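Local atomic coordinates of lytic chitin monooxygenase (Enterococcus faecalis, PDB entry 4A02), a protein that cleaves glycosidic bonds in alpha- and beta-chitin by copper-dependent oxidation, releasing oxidised chitooligosaccharides and working with a chitinase to break down the crystalline polymer. Residues N40-G45 against D92-K97; Y145-I150 against A156-I161; L47-V52 against P57-T62; W66-I71 against K139-I144; G8-F13 against N20-V25. All coordinates share one frame; numbering follows the deposited sequence.

Contact 1: residues N40-G45 against D92-K97; sequences NTFITG and DYYITK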
# COMPACT_ATOMS: atom_id res chain seq x y z
N ASN A 40 3.24 -11.62 7.11
CA ASN A 40 3.88 -12.52 6.17
C ASN A 40 2.93 -13.15 5.18
O ASN A 40 3.13 -14.28 4.77
CB ASN A 40 4.72 -13.64 6.88
CG ASN A 40 5.79 -14.14 5.92
OD1 ASN A 40 6.32 -13.39 5.09
ND2 ASN A 40 6.12 -15.41 6.09
N THR A 41 1.93 -12.40 4.75
CA THR A 41 1.04 -12.80 3.67
C THR A 41 1.49 -12.04 2.44
O THR A 41 1.36 -10.81 2.40
CB THR A 41 -0.41 -12.50 3.98
OG1 THR A 41 -0.82 -13.18 5.17
CG2 THR A 41 -1.35 -12.96 2.88
N PHE A 42 2.05 -12.75 1.46
CA PHE A 42 2.52 -12.14 0.22
C PHE A 42 2.14 -13.07 -0.94
O PHE A 42 3.01 -13.57 -1.64
CB PHE A 42 3.99 -11.87 0.27
CG PHE A 42 4.43 -10.80 1.25
CD1 PHE A 42 4.42 -9.47 0.88
CD2 PHE A 42 4.82 -11.12 2.53
CE1 PHE A 42 4.80 -8.49 1.77
CE2 PHE A 42 5.20 -10.13 3.41
CZ PHE A 42 5.18 -8.81 3.04
N ILE A 43 0.85 -13.25 -1.15
CA ILE A 43 0.36 -14.24 -2.09
C ILE A 43 0.31 -13.62 -3.49
O ILE A 43 -0.28 -12.57 -3.70
CB ILE A 43 -1.04 -14.72 -1.69
CG1 ILE A 43 -1.05 -15.33 -0.27
CG2 ILE A 43 -1.64 -15.65 -2.72
CD1 ILE A 43 -2.42 -15.35 0.36
N THR A 44 0.96 -14.29 -4.44
CA THR A 44 1.00 -13.76 -5.79
C THR A 44 -0.40 -13.58 -6.33
O THR A 44 -1.27 -14.44 -6.20
CB THR A 44 1.82 -14.69 -6.68
OG1 THR A 44 3.14 -14.62 -6.16
CG2 THR A 44 1.81 -14.27 -8.13
N GLY A 45 -0.63 -12.39 -6.91
CA GLY A 45 -1.92 -12.02 -7.41
C GLY A 45 -2.93 -11.59 -6.41
O GLY A 45 -4.07 -11.28 -6.77
N ASP A 92 6.68 -1.61 7.01
CA ASP A 92 7.57 -2.07 5.96
C ASP A 92 7.12 -1.54 4.62
O ASP A 92 5.92 -1.43 4.37
CB ASP A 92 7.62 -3.60 5.90
CG ASP A 92 8.21 -4.21 7.14
OD1 ASP A 92 9.42 -4.05 7.34
OD2 ASP A 92 7.47 -4.84 7.86
N TYR A 93 8.08 -1.26 3.74
CA TYR A 93 7.79 -0.71 2.43
C TYR A 93 8.61 -1.41 1.38
O TYR A 93 9.82 -1.62 1.55
CB TYR A 93 8.06 0.78 2.39
CG TYR A 93 7.22 1.59 3.33
CD1 TYR A 93 7.57 1.76 4.67
CD2 TYR A 93 6.03 2.17 2.92
CE1 TYR A 93 6.78 2.50 5.51
CE2 TYR A 93 5.25 2.90 3.77
CZ TYR A 93 5.62 3.08 5.09
OH TYR A 93 4.78 3.82 5.87
N TYR A 94 7.95 -1.71 0.26
CA TYR A 94 8.52 -2.35 -0.92
C TYR A 94 8.17 -1.55 -2.14
O TYR A 94 7.14 -0.86 -2.14
CB TYR A 94 7.94 -3.78 -1.05
CG TYR A 94 8.05 -4.65 0.17
CD1 TYR A 94 7.11 -4.51 1.22
CD2 TYR A 94 9.04 -5.60 0.32
CE1 TYR A 94 7.18 -5.30 2.34
CE2 TYR A 94 9.11 -6.39 1.49
CZ TYR A 94 8.15 -6.20 2.50
OH TYR A 94 8.25 -6.99 3.64
N ILE A 95 8.93 -1.67 -3.23
CA ILE A 95 8.57 -1.05 -4.47
C ILE A 95 8.95 -1.97 -5.63
O ILE A 95 10.02 -2.62 -5.61
CB ILE A 95 9.15 0.36 -4.64
CG1 ILE A 95 8.53 1.09 -5.82
CG2 ILE A 95 10.66 0.34 -4.72
CD1 ILE A 95 8.94 2.55 -5.90
N THR A 96 8.11 -2.02 -6.65
CA THR A 96 8.41 -2.76 -7.85
C THR A 96 9.74 -2.35 -8.45
O THR A 96 10.14 -1.19 -8.38
CB THR A 96 7.28 -2.55 -8.90
OG1 THR A 96 6.93 -1.17 -8.95
CG2 THR A 96 6.04 -3.34 -8.57
N LYS A 97 10.41 -3.32 -9.07
CA LYS A 97 11.60 -3.10 -9.87
C LYS A 97 11.22 -2.53 -11.23
O LYS A 97 10.19 -2.87 -11.81
CB LYS A 97 12.33 -4.45 -10.05
CG LYS A 97 12.74 -5.07 -8.75
CD LYS A 97 13.14 -6.52 -8.91
CE LYS A 97 14.51 -6.61 -9.07
NZ LYS A 97 15.31 -6.79 -7.86
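Phe-42 and Tyr-94 carry this surface contact, which packs the loop after strand 36-38 against strand 88-96, away from the copper site. The aromatic interaction is an offset edge-to-face pair: the edge of the Phe-42 ring is turned to the face of Tyr-94, with centroids 5.5 Å apart and planes at 69°. In both residues CG lies opposite its own carbonyl carbon (chi1 -67° in Phe-42, -52° in Tyr-94), directing the rings into the gap from opposite directions. Phe-42 CZ lies 3.6 Å from Tyr-94 OH, so the meeting is shifted toward the phenol end. Around the pair, Phe-42 packs on Tyr-145 of strand 142-150 and on loop residue Ile-108, while the Tyr-94 ring rests on Val-147 and Phe-111. Two flat, bulky residues suit the place because the backbones are far apart, Phe-42 CA and Tyr-94 CA being separated by 11.5 Å. Chemically, then, the loop is held here by dispersion, probably with a small electrostatic gain from ring hydrogens of Phe-42 facing the pi cloud of Tyr-94.

Contact 2: residues Y145-I150 against A156-I161; sequences YAVWGI and AFYQAI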
# COMPACT_ATOMS: atom_id res chain seq x y z
N TYR A 145 4.33 -1.00 -1.96
CA TYR A 145 3.54 -1.86 -1.09
C TYR A 145 3.94 -1.54 0.35
O TYR A 145 5.08 -1.72 0.72
CB TYR A 145 3.77 -3.31 -1.40
CG TYR A 145 2.74 -4.28 -0.90
CD1 TYR A 145 1.41 -4.09 -1.18
CD2 TYR A 145 3.12 -5.43 -0.22
CE1 TYR A 145 0.44 -5.02 -0.76
CE2 TYR A 145 2.17 -6.38 0.15
CZ TYR A 145 0.84 -6.18 -0.12
OH TYR A 145 -0.06 -7.14 0.23
N ALA A 146 2.98 -1.02 1.09
CA ALA A 146 3.18 -0.54 2.46
C ALA A 146 2.46 -1.48 3.41
O ALA A 146 1.30 -1.82 3.19
CB ALA A 146 2.64 0.86 2.58
N VAL A 147 3.15 -1.88 4.49
CA VAL A 147 2.63 -2.91 5.39
C VAL A 147 2.76 -2.45 6.82
O VAL A 147 3.87 -2.28 7.35
CB VAL A 147 3.41 -4.23 5.20
CG1 VAL A 147 2.77 -5.32 6.07
CG2 VAL A 147 3.43 -4.65 3.75
N TRP A 148 1.62 -2.25 7.49
CA TRP A 148 1.55 -1.82 8.88
C TRP A 148 1.34 -3.07 9.75
O TRP A 148 0.30 -3.69 9.72
CB TRP A 148 0.40 -0.86 9.05
CG TRP A 148 0.13 -0.44 10.46
CD1 TRP A 148 1.02 -0.30 11.49
CD2 TRP A 148 -1.14 -0.06 10.99
NE1 TRP A 148 0.38 0.11 12.61
CE2 TRP A 148 -0.96 0.26 12.34
CE3 TRP A 148 -2.44 -0.01 10.47
CZ2 TRP A 148 -2.01 0.66 13.16
CZ3 TRP A 148 -3.46 0.39 11.29
CH2 TRP A 148 -3.24 0.70 12.63
N GLY A 149 2.41 -3.45 10.48
CA GLY A 149 2.37 -4.65 11.31
C GLY A 149 1.87 -4.33 12.71
O GLY A 149 2.48 -3.53 13.42
N ILE A 150 0.78 -4.94 13.11
CA ILE A 150 0.12 -4.60 14.37
C ILE A 150 0.86 -5.23 15.55
O ILE A 150 1.34 -6.37 15.49
CB ILE A 150 -1.35 -5.03 14.30
CG1 ILE A 150 -2.05 -4.36 13.10
CG2 ILE A 150 -2.11 -4.73 15.59
CD1 ILE A 150 -2.02 -2.88 13.13
N ALA A 156 -1.47 -7.66 9.82
CA ALA A 156 -0.93 -6.43 9.26
C ALA A 156 -2.00 -5.89 8.32
O ALA A 156 -2.88 -6.61 7.85
CB ALA A 156 0.35 -6.70 8.51
N PHE A 157 -1.86 -4.60 8.03
CA PHE A 157 -2.67 -3.91 7.03
C PHE A 157 -1.81 -3.61 5.82
O PHE A 157 -0.70 -3.09 5.95
CB PHE A 157 -3.29 -2.63 7.61
CG PHE A 157 -4.36 -2.96 8.61
CD1 PHE A 157 -4.01 -3.35 9.91
CD2 PHE A 157 -5.71 -2.98 8.28
CE1 PHE A 157 -4.97 -3.77 10.80
CE2 PHE A 157 -6.67 -3.39 9.15
CZ PHE A 157 -6.31 -3.82 10.41
N TYR A 158 -2.32 -3.98 4.64
CA TYR A 158 -1.54 -4.01 3.41
C TYR A 158 -2.10 -3.01 2.43
O TYR A 158 -3.29 -3.01 2.13
CB TYR A 158 -1.62 -5.42 2.81
CG TYR A 158 -0.94 -6.51 3.63
CD1 TYR A 158 -1.60 -7.19 4.63
CD2 TYR A 158 0.41 -6.85 3.37
CE1 TYR A 158 -0.95 -8.18 5.37
CE2 TYR A 158 1.03 -7.84 4.07
CZ TYR A 158 0.35 -8.52 5.08
OH TYR A 158 1.04 -9.50 5.76
N GLN A 159 -1.21 -2.15 1.92
CA GLN A 159 -1.61 -1.00 1.09
C GLN A 159 -0.74 -0.91 -0.16
O GLN A 159 0.40 -0.44 -0.13
CB GLN A 159 -1.50 0.27 1.91
CG GLN A 159 -2.54 0.35 3.01
CD GLN A 159 -3.90 0.75 2.45
OE1 GLN A 159 -4.03 1.87 1.95
NE2 GLN A 159 -4.89 -0.10 2.54
N ALA A 160 -1.32 -1.33 -1.29
CA ALA A 160 -0.73 -1.06 -2.60
C ALA A 160 -1.01 0.38 -3.01
O ALA A 160 -2.14 0.86 -2.87
CB ALA A 160 -1.32 -2.02 -3.63
N ILE A 161 0.02 1.03 -3.54
CA ILE A 161 -0.02 2.46 -3.92
C ILE A 161 0.57 2.59 -5.30
O ILE A 161 1.71 2.19 -5.55
CB ILE A 161 0.82 3.27 -2.91
CG1 ILE A 161 0.37 3.09 -1.45
CG2 ILE A 161 0.85 4.75 -3.30
CD1 ILE A 161 1.49 3.04 -0.50
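Val-147 and Tyr-158 meet on one face of this antiparallel hairpin, with Val-147 CG1 4.1 Å from the ring centroid of Tyr-158 in an off-centre CH-pi contact. Val-147 chi1, -175°, places CG1 where it touches both that ring and Ala-156 CB, the latter at 3.7 Å. On the same face Tyr-145 crosses Tyr-158 at a slant, Tyr-145 OH lying 3.2 Å from Tyr-158 CD2; the planes, 30° apart, are slid so that the rings barely overlap. The other face carries Trp-148 beside Phe-157, whose ring edge meets Ile-150 CG1. Ala-146, small where Trp-80 and Tyr-93 also pack, sets Ala-146 CB 3.9 Å from Ile-161 CD1. Outward from these groups, Ala-146 with Gln-159 and Trp-148 with Phe-157 exchange backbone bonds in both directions. Buried polar ends find partners beyond the hairpin: Tyr-145 OH at Leu-47 O, Tyr-158 OH at Pro-38 O, Trp-148 NE1 at Thr-88, Gln-159 OE1 at Ser-9. Strand 88-96 flanks 142-150, strand 74-82 packs on Ala-146 and Ile-161, and Phe-157 and Ile-150 adjoin the copper ligands His-1 and His-86.

Contact 3: residues L47-V52 against P57-T62; sequences LASAGV and PLDEQT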
# COMPACT_ATOMS: atom_id res chain seq x y z
N LEU A 47 -1.73 -9.45 -3.63
CA LEU A 47 -1.06 -8.45 -2.76
C LEU A 47 -2.00 -7.31 -2.46
O LEU A 47 -2.16 -6.88 -1.31
CB LEU A 47 0.22 -7.93 -3.43
CG LEU A 47 1.32 -8.97 -3.63
CD1 LEU A 47 2.58 -8.21 -4.10
CD2 LEU A 47 1.59 -9.78 -2.41
N ALA A 48 -2.63 -6.72 -3.48
CA ALA A 48 -3.44 -5.51 -3.24
C ALA A 48 -4.65 -5.80 -2.36
O ALA A 48 -5.07 -4.92 -1.59
CB ALA A 48 -3.83 -4.89 -4.55
N SER A 49 -5.24 -7.01 -2.44
CA SER A 49 -6.36 -7.35 -1.62
C SER A 49 -5.97 -8.08 -0.31
O SER A 49 -6.85 -8.31 0.51
CB SER A 49 -7.28 -8.31 -2.35
OG SER A 49 -6.71 -9.58 -2.55
N ALA A 50 -4.71 -8.46 -0.20
CA ALA A 50 -4.18 -9.28 0.90
C ALA A 50 -4.96 -10.57 1.06
O ALA A 50 -4.95 -11.18 2.12
CB ALA A 50 -4.11 -8.52 2.19
N GLY A 51 -5.60 -11.06 0.02
CA GLY A 51 -6.43 -12.24 0.06
C GLY A 51 -7.74 -12.08 0.78
O GLY A 51 -8.41 -13.11 1.00
N VAL A 52 -8.14 -10.89 1.14
CA VAL A 52 -9.35 -10.66 1.92
C VAL A 52 -10.56 -10.77 0.98
O VAL A 52 -10.62 -10.14 -0.08
CB VAL A 52 -9.32 -9.32 2.66
CG1 VAL A 52 -10.59 -9.13 3.49
CG2 VAL A 52 -8.08 -9.24 3.52
N PRO A 57 -11.23 -7.13 -6.52
CA PRO A 57 -11.05 -6.20 -7.67
C PRO A 57 -9.77 -5.41 -7.57
O PRO A 57 -9.21 -5.02 -8.61
CB PRO A 57 -12.30 -5.34 -7.64
CG PRO A 57 -13.34 -6.25 -6.99
CD PRO A 57 -12.55 -6.94 -5.90
N LEU A 58 -9.26 -5.15 -6.36
CA LEU A 58 -7.98 -4.46 -6.21
C LEU A 58 -6.83 -5.21 -6.86
O LEU A 58 -5.80 -4.61 -7.17
CB LEU A 58 -7.64 -4.27 -4.73
CG LEU A 58 -8.42 -3.14 -4.03
CD1 LEU A 58 -8.19 -3.26 -2.53
CD2 LEU A 58 -7.95 -1.77 -4.52
N ASP A 59 -6.94 -6.55 -7.00
CA ASP A 59 -5.87 -7.32 -7.57
C ASP A 59 -5.84 -7.24 -9.08
O ASP A 59 -4.88 -7.75 -9.69
CB ASP A 59 -6.00 -8.78 -7.14
CG ASP A 59 -5.85 -8.96 -5.65
OD1 ASP A 59 -4.97 -8.32 -5.05
OD2 ASP A 59 -6.62 -9.80 -5.08
N GLU A 60 -6.82 -6.62 -9.70
CA GLU A 60 -6.76 -6.43 -11.14
C GLU A 60 -5.53 -5.57 -11.45
O GLU A 60 -5.09 -4.76 -10.66
CB GLU A 60 -8.08 -5.80 -11.62
CG GLU A 60 -9.21 -6.80 -11.43
CD GLU A 60 -10.59 -6.31 -11.76
OE1 GLU A 60 -10.72 -5.30 -12.48
OE2 GLU A 60 -11.55 -7.01 -11.32
N GLN A 61 -4.96 -5.80 -12.64
CA GLN A 61 -3.69 -5.15 -12.96
C GLN A 61 -3.56 -4.99 -14.47
O GLN A 61 -3.37 -5.97 -15.20
CB GLN A 61 -2.52 -5.96 -12.38
CG GLN A 61 -1.18 -5.26 -12.45
CD GLN A 61 -1.19 -3.89 -11.81
OE1 GLN A 61 -1.39 -3.78 -10.59
NE2 GLN A 61 -0.96 -2.84 -12.59
N THR A 62 -3.70 -3.75 -14.92
CA THR A 62 -3.40 -3.35 -16.28
C THR A 62 -2.65 -2.04 -16.20
O THR A 62 -2.66 -1.36 -15.17
CB THR A 62 -4.64 -3.19 -17.20
OG1 THR A 62 -5.21 -1.93 -16.88
CG2 THR A 62 -5.66 -4.28 -17.01
O HOH W 1 -2.43 -8.14 -6.05
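An ST turn at Ser-49, overlapping the type I' beta turn from Ser-49 to Val-52, is tied to the Asp-59 carboxylate across the long loop between strands 36-38 and 69-71. Ser-49 OG is the donor in a short bond to Asp-59 OD2, 2.5 Å, and in turn accepts Gly-51 N at 3.2 Å. With chi1 at 68°, OG sits between the backbone N and the carbonyl carbon, from where it can donate to Asp-59 OD2 and accept from Gly-51 N. The other carboxylate oxygen, Asp-59 OD1, accepts Ser-49 N at 2.9 Å, on the syn side but 34° out of the carboxylate plane. One aspartate thus receives both the side-chain and the main-chain donor of a single serine, and these bonds probably stabilise its negative charge. A water extends the network, accepting from Ala-48 N and donating to Asp-59 OD1 at 2.7 Å. Alanine suits position 48, since Ala-48 CB fits against Leu-58 O, 3.3 Å, and Leu-58 CB, 3.9 Å. Ala-50 and Gly-51, both with positive phi, form the centre of the type I' turn; glycine takes such angles readily. Beyond the pair, Ala-48 and Ala-50 pack on Ala-160 and Tyr-158 of strand 155-165, and Leu-58 O accepts from Arg-10 of helix 10-13.

Contact 4: residues W66-I71 against K139-I144; sequences WHKTNI and KGYHVI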
# COMPACT_ATOMS: atom_id res chain seq x y z
N TRP A 66 -5.49 1.88 -12.90
CA TRP A 66 -5.41 2.60 -11.65
C TRP A 66 -4.82 3.98 -11.83
O TRP A 66 -3.94 4.22 -12.66
CB TRP A 66 -4.54 1.81 -10.65
CG TRP A 66 -4.96 0.42 -10.45
CD1 TRP A 66 -4.27 -0.72 -10.73
CD2 TRP A 66 -6.24 -0.05 -9.92
NE1 TRP A 66 -4.98 -1.85 -10.41
CE2 TRP A 66 -6.20 -1.45 -9.91
CE3 TRP A 66 -7.40 0.61 -9.48
CZ2 TRP A 66 -7.27 -2.23 -9.45
CZ3 TRP A 66 -8.44 -0.16 -9.03
CH2 TRP A 66 -8.38 -1.55 -9.02
N HIS A 67 -5.27 4.93 -10.99
CA HIS A 67 -4.71 6.27 -10.97
C HIS A 67 -3.33 6.25 -10.29
O HIS A 67 -3.14 5.64 -9.25
CB HIS A 67 -5.64 7.22 -10.21
CG HIS A 67 -6.84 7.57 -11.00
ND1 HIS A 67 -7.90 6.68 -11.14
CD2 HIS A 67 -7.17 8.65 -11.71
CE1 HIS A 67 -8.82 7.24 -11.90
NE2 HIS A 67 -8.41 8.42 -12.29
N LYS A 68 -2.38 6.95 -10.90
CA LYS A 68 -0.98 6.86 -10.50
C LYS A 68 -0.48 8.25 -10.08
O LYS A 68 -0.40 9.16 -10.92
CB LYS A 68 -0.13 6.38 -11.68
CG LYS A 68 -0.57 5.04 -12.25
CD LYS A 68 0.01 4.80 -13.61
CE LYS A 68 -0.51 3.62 -14.34
NZ LYS A 68 -1.98 3.78 -14.68
N THR A 69 -0.15 8.44 -8.81
CA THR A 69 0.36 9.74 -8.34
C THR A 69 1.76 9.97 -8.87
O THR A 69 2.64 9.12 -8.71
CB THR A 69 0.39 9.76 -6.80
OG1 THR A 69 -0.93 9.64 -6.31
CG2 THR A 69 1.00 11.04 -6.29
N ASN A 70 2.00 11.16 -9.42
CA ASN A 70 3.35 11.52 -9.84
C ASN A 70 4.23 11.79 -8.63
O ASN A 70 3.86 12.57 -7.75
CB ASN A 70 3.31 12.75 -10.72
CG ASN A 70 2.56 12.51 -12.04
OD1 ASN A 70 2.61 11.42 -12.60
ND2 ASN A 70 1.85 13.53 -12.48
N ILE A 71 5.40 11.17 -8.61
CA ILE A 71 6.41 11.40 -7.58
C ILE A 71 7.78 11.45 -8.27
O ILE A 71 7.94 11.07 -9.41
CB ILE A 71 6.41 10.32 -6.50
CG1 ILE A 71 6.87 8.95 -7.01
CG2 ILE A 71 5.04 10.23 -5.81
CD1 ILE A 71 7.14 7.95 -5.90
N LYS A 139 11.82 4.68 -12.57
CA LYS A 139 11.13 5.56 -13.50
C LYS A 139 9.86 4.89 -13.98
O LYS A 139 9.85 3.65 -14.14
CB LYS A 139 12.00 5.93 -14.69
CG LYS A 139 11.53 7.09 -15.51
CD LYS A 139 12.47 7.58 -16.52
CE LYS A 139 11.95 8.73 -17.35
NZ LYS A 139 12.81 8.88 -18.60
N GLY A 140 8.84 5.68 -14.20
CA GLY A 140 7.60 5.19 -14.79
C GLY A 140 6.63 4.66 -13.75
O GLY A 140 6.73 4.94 -12.56
N TYR A 141 5.64 3.90 -14.22
CA TYR A 141 4.62 3.34 -13.35
C TYR A 141 5.23 2.32 -12.42
O TYR A 141 5.88 1.36 -12.90
CB TYR A 141 3.53 2.71 -14.20
CG TYR A 141 2.41 2.00 -13.46
CD1 TYR A 141 2.04 2.34 -12.16
CD2 TYR A 141 1.72 0.97 -14.09
CE1 TYR A 141 1.03 1.67 -11.50
CE2 TYR A 141 0.68 0.33 -13.46
CZ TYR A 141 0.33 0.66 -12.17
OH TYR A 141 -0.74 0.03 -11.57
N HIS A 142 5.01 2.47 -11.12
CA HIS A 142 5.46 1.57 -10.09
C HIS A 142 4.37 1.40 -9.06
O HIS A 142 3.44 2.20 -8.95
CB HIS A 142 6.75 2.11 -9.40
CG HIS A 142 7.95 1.85 -10.28
ND1 HIS A 142 8.45 0.56 -10.35
CD2 HIS A 142 8.61 2.64 -11.16
CE1 HIS A 142 9.42 0.62 -11.21
NE2 HIS A 142 9.55 1.84 -11.73
N VAL A 143 4.50 0.31 -8.28
CA VAL A 143 3.65 0.06 -7.14
C VAL A 143 4.51 0.02 -5.90
O VAL A 143 5.47 -0.75 -5.82
CB VAL A 143 2.82 -1.24 -7.30
CG1 VAL A 143 2.00 -1.53 -6.05
CG2 VAL A 143 1.91 -1.14 -8.52
N ILE A 144 4.16 0.86 -4.92
CA ILE A 144 4.70 0.78 -3.57
C ILE A 144 3.76 -0.08 -2.76
O ILE A 144 2.55 0.06 -2.83
CB ILE A 144 4.85 2.18 -2.96
CG1 ILE A 144 5.80 3.06 -3.77
CG2 ILE A 144 5.25 2.11 -1.49
CD1 ILE A 144 5.74 4.51 -3.41
O HOH W 2 -2.74 0.99 -13.66
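Tyr-141 extends its ring opposite the backbone N (chi1 177°), so that one face of the ring is turned to Lys-68, whose chain runs nearly straight through chi2 and chi3 and then bends at chi4, 66°. The contact joins the segment leading into strand 69-71 to the approach to strand 142-150, where the chain turns a corner at Tyr-141. The two side chains cross at about a right angle. Lys-68 CE sits over the centre of the Tyr-141 ring, 3.3 Å from the centroid and 8° off the normal, a close CH-pi contact. NZ stands higher above the same face, 4.5 Å from the centroid, which still makes a cation-pi pair. Lys-68 NZ also bonds to Trp-66 O, 2.8 Å away and in the carbonyl plane, and to Ala-63 O. A water accepts hydrogen bonds from Trp-66 N, 3.0 Å, and Lys-68 NZ, 3.1 Å, and donates a weak one to Tyr-141 OH. That hydroxyl, at the indole edge of Trp-66, is also bonded to Asp-162 and Gln-61. Lysine suits the place by pairing an apolar stem that covers an aromatic face with an ammonium group held by carbonyls and water; the ring's pi electrons probably add to the stabilisation of that charge.

Contact 5: residues G8-F13 against N20-V25; sequences GSRAFF and NLNTNV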
# COMPACT_ATOMS: atom_id res chain seq x y z
N GLY A 8 -1.91 8.78 -2.23
CA GLY A 8 -3.10 8.03 -1.95
C GLY A 8 -2.97 6.58 -2.37
O GLY A 8 -2.54 6.29 -3.50
N SER A 9 -3.38 5.64 -1.50
CA SER A 9 -3.31 4.25 -1.89
C SER A 9 -4.40 3.92 -2.89
O SER A 9 -5.35 4.66 -3.15
CB SER A 9 -3.40 3.33 -0.71
OG SER A 9 -4.76 3.25 -0.26
N ARG A 10 -4.28 2.72 -3.47
CA ARG A 10 -5.24 2.27 -4.47
C ARG A 10 -6.63 2.18 -3.85
O ARG A 10 -7.64 2.63 -4.42
CB ARG A 10 -4.74 0.97 -5.06
CG ARG A 10 -5.58 0.43 -6.21
CD ARG A 10 -5.10 -0.93 -6.66
NE ARG A 10 -3.79 -0.83 -7.31
CZ ARG A 10 -3.11 -1.88 -7.73
NH1 ARG A 10 -3.57 -3.09 -7.52
NH2 ARG A 10 -1.93 -1.72 -8.33
N ALA A 11 -6.68 1.58 -2.66
CA ALA A 11 -7.93 1.50 -1.89
C ALA A 11 -8.43 2.86 -1.50
O ALA A 11 -9.64 3.17 -1.64
CB ALA A 11 -7.69 0.61 -0.67
N PHE A 12 -7.54 3.71 -0.97
CA PHE A 12 -7.93 5.07 -0.57
C PHE A 12 -8.60 5.81 -1.70
O PHE A 12 -9.70 6.37 -1.54
CB PHE A 12 -6.68 5.80 -0.11
CG PHE A 12 -6.85 7.28 0.15
CD1 PHE A 12 -7.40 7.73 1.36
CD2 PHE A 12 -6.42 8.22 -0.75
CE1 PHE A 12 -7.45 9.07 1.65
CE2 PHE A 12 -6.48 9.59 -0.46
CZ PHE A 12 -7.00 9.98 0.74
N PHE A 13 -7.97 5.83 -2.89
CA PHE A 13 -8.52 6.55 -4.02
C PHE A 13 -9.83 5.94 -4.53
O PHE A 13 -10.57 6.63 -5.23
CB PHE A 13 -7.52 6.68 -5.13
CG PHE A 13 -6.52 7.81 -4.98
CD1 PHE A 13 -6.85 9.05 -4.54
CD2 PHE A 13 -5.20 7.60 -5.33
CE1 PHE A 13 -5.95 10.11 -4.48
CE2 PHE A 13 -4.30 8.69 -5.29
CZ PHE A 13 -4.69 9.90 -4.88
N ASN A 20 -13.21 8.93 -4.56
CA ASN A 20 -13.78 8.03 -5.54
C ASN A 20 -13.19 8.21 -6.93
O ASN A 20 -13.86 8.14 -7.95
CB ASN A 20 -15.30 8.10 -5.58
CG ASN A 20 -15.96 7.75 -4.26
OD1 ASN A 20 -16.54 8.60 -3.57
ND2 ASN A 20 -15.77 6.53 -3.83
N LEU A 21 -11.85 8.39 -6.97
CA LEU A 21 -11.15 8.53 -8.22
C LEU A 21 -10.89 7.19 -8.88
O LEU A 21 -11.12 7.05 -10.06
CB LEU A 21 -9.74 9.17 -8.21
CG LEU A 21 -9.80 10.68 -8.05
CD1 LEU A 21 -8.37 11.15 -7.76
CD2 LEU A 21 -10.32 11.44 -9.26
N ASN A 22 -10.40 6.17 -8.14
CA ASN A 22 -10.32 4.84 -8.71
C ASN A 22 -11.72 4.24 -8.78
O ASN A 22 -12.57 4.53 -7.93
CB ASN A 22 -9.42 3.93 -7.89
CG ASN A 22 -7.96 4.13 -8.13
OD1 ASN A 22 -7.54 4.59 -9.21
ND2 ASN A 22 -7.14 3.74 -7.17
N THR A 23 -11.91 3.37 -9.77
CA THR A 23 -13.15 2.63 -9.93
C THR A 23 -12.95 1.16 -9.62
O THR A 23 -11.85 0.61 -9.70
CB THR A 23 -13.73 2.86 -11.34
OG1 THR A 23 -12.78 2.45 -12.27
CG2 THR A 23 -14.19 4.29 -11.50
N ASN A 24 -14.06 0.54 -9.26
CA ASN A 24 -14.15 -0.90 -8.96
C ASN A 24 -12.99 -1.41 -8.13
O ASN A 24 -12.12 -2.17 -8.57
CB ASN A 24 -14.35 -1.74 -10.20
CG ASN A 24 -14.66 -3.17 -9.84
OD1 ASN A 24 -15.06 -3.46 -8.70
ND2 ASN A 24 -14.48 -4.07 -10.79
N VAL A 25 -13.01 -1.05 -6.83
CA VAL A 25 -12.06 -1.53 -5.86
C VAL A 25 -12.74 -2.51 -4.86
O VAL A 25 -12.21 -2.79 -3.77
CB VAL A 25 -11.37 -0.39 -5.10
CG1 VAL A 25 -10.48 0.41 -6.03
CG2 VAL A 25 -12.35 0.50 -4.38
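Phe-13 O, near the end of the short, weakly bonded helical turn 10-13, accepts from two successive amides of the loop N20-V25: Asn-22 N at 3.0 Å and, weakly, Leu-21 N. The turn itself begins at Ser-9, an N-cap whose OG accepts Phe-12 N at 2.9 Å and is also bonded to Gln-159 OE1 of strand 155-165, while Ser-9 O accepts Phe-13 N. Segment N20-V25 is irregular, and it comes closest where Asn-22 CA lies 5.3 Å from Phe-13 CA. Asn-22 is also the main side-chain link. Its CG lies opposite the carbonyl carbon (chi1 -79°), which brings the amide to Arg-10 O. There Asn-22 ND2 gives Arg-10 O a nearly straight bond, 3.0 Å and 162°, that uses a lone pair in the carbonyl plane and keeps to the plane of the amide itself. Asparagine suits the site because its amide can offer N-H to the helical turn while OD1 accepts from His-67. Val-25 adds a branched apolar group, Val-25 CG1 lying 3.9 Å from Arg-10 O. Gly-8 CA lies over one face of the Phe-13 ring, 3.6 Å from its plane and offset toward the rim; Gly-8, having no side chain, lets the ring come this close. The Arg-10 guanidinium bonds to Leu-58 O, forms a salt bridge with Asp-162 of strand 155-165 and a cation-pi contact with Trp-66, and the Arg-10 backbone bonds to Ala-160 of the same strand.

Contact 2 is wholly buried at the centre; contacts 3 and 4 are also largely buried but farther out, contact 5 is partly buried, and contact 1 is at the surface. Contact 1 borrows the neighbouring strand 88-96, while contact 4 shares strand 142-150 with contact 2 at the end where the chain turns a corner. Contacts 3 and 5 join loops and a helical turn beside strand 155-165; Arg-10 connects them through Leu-58 O, and His-67 joins contact 5 to contact 4. The chemistry follows the place: backbone pairing and packed rings at the centre, a lone aromatic pair in contact 1, carboxylate, amide and carbonyl bonds in the loops, and a lysine over a ring in contact 4.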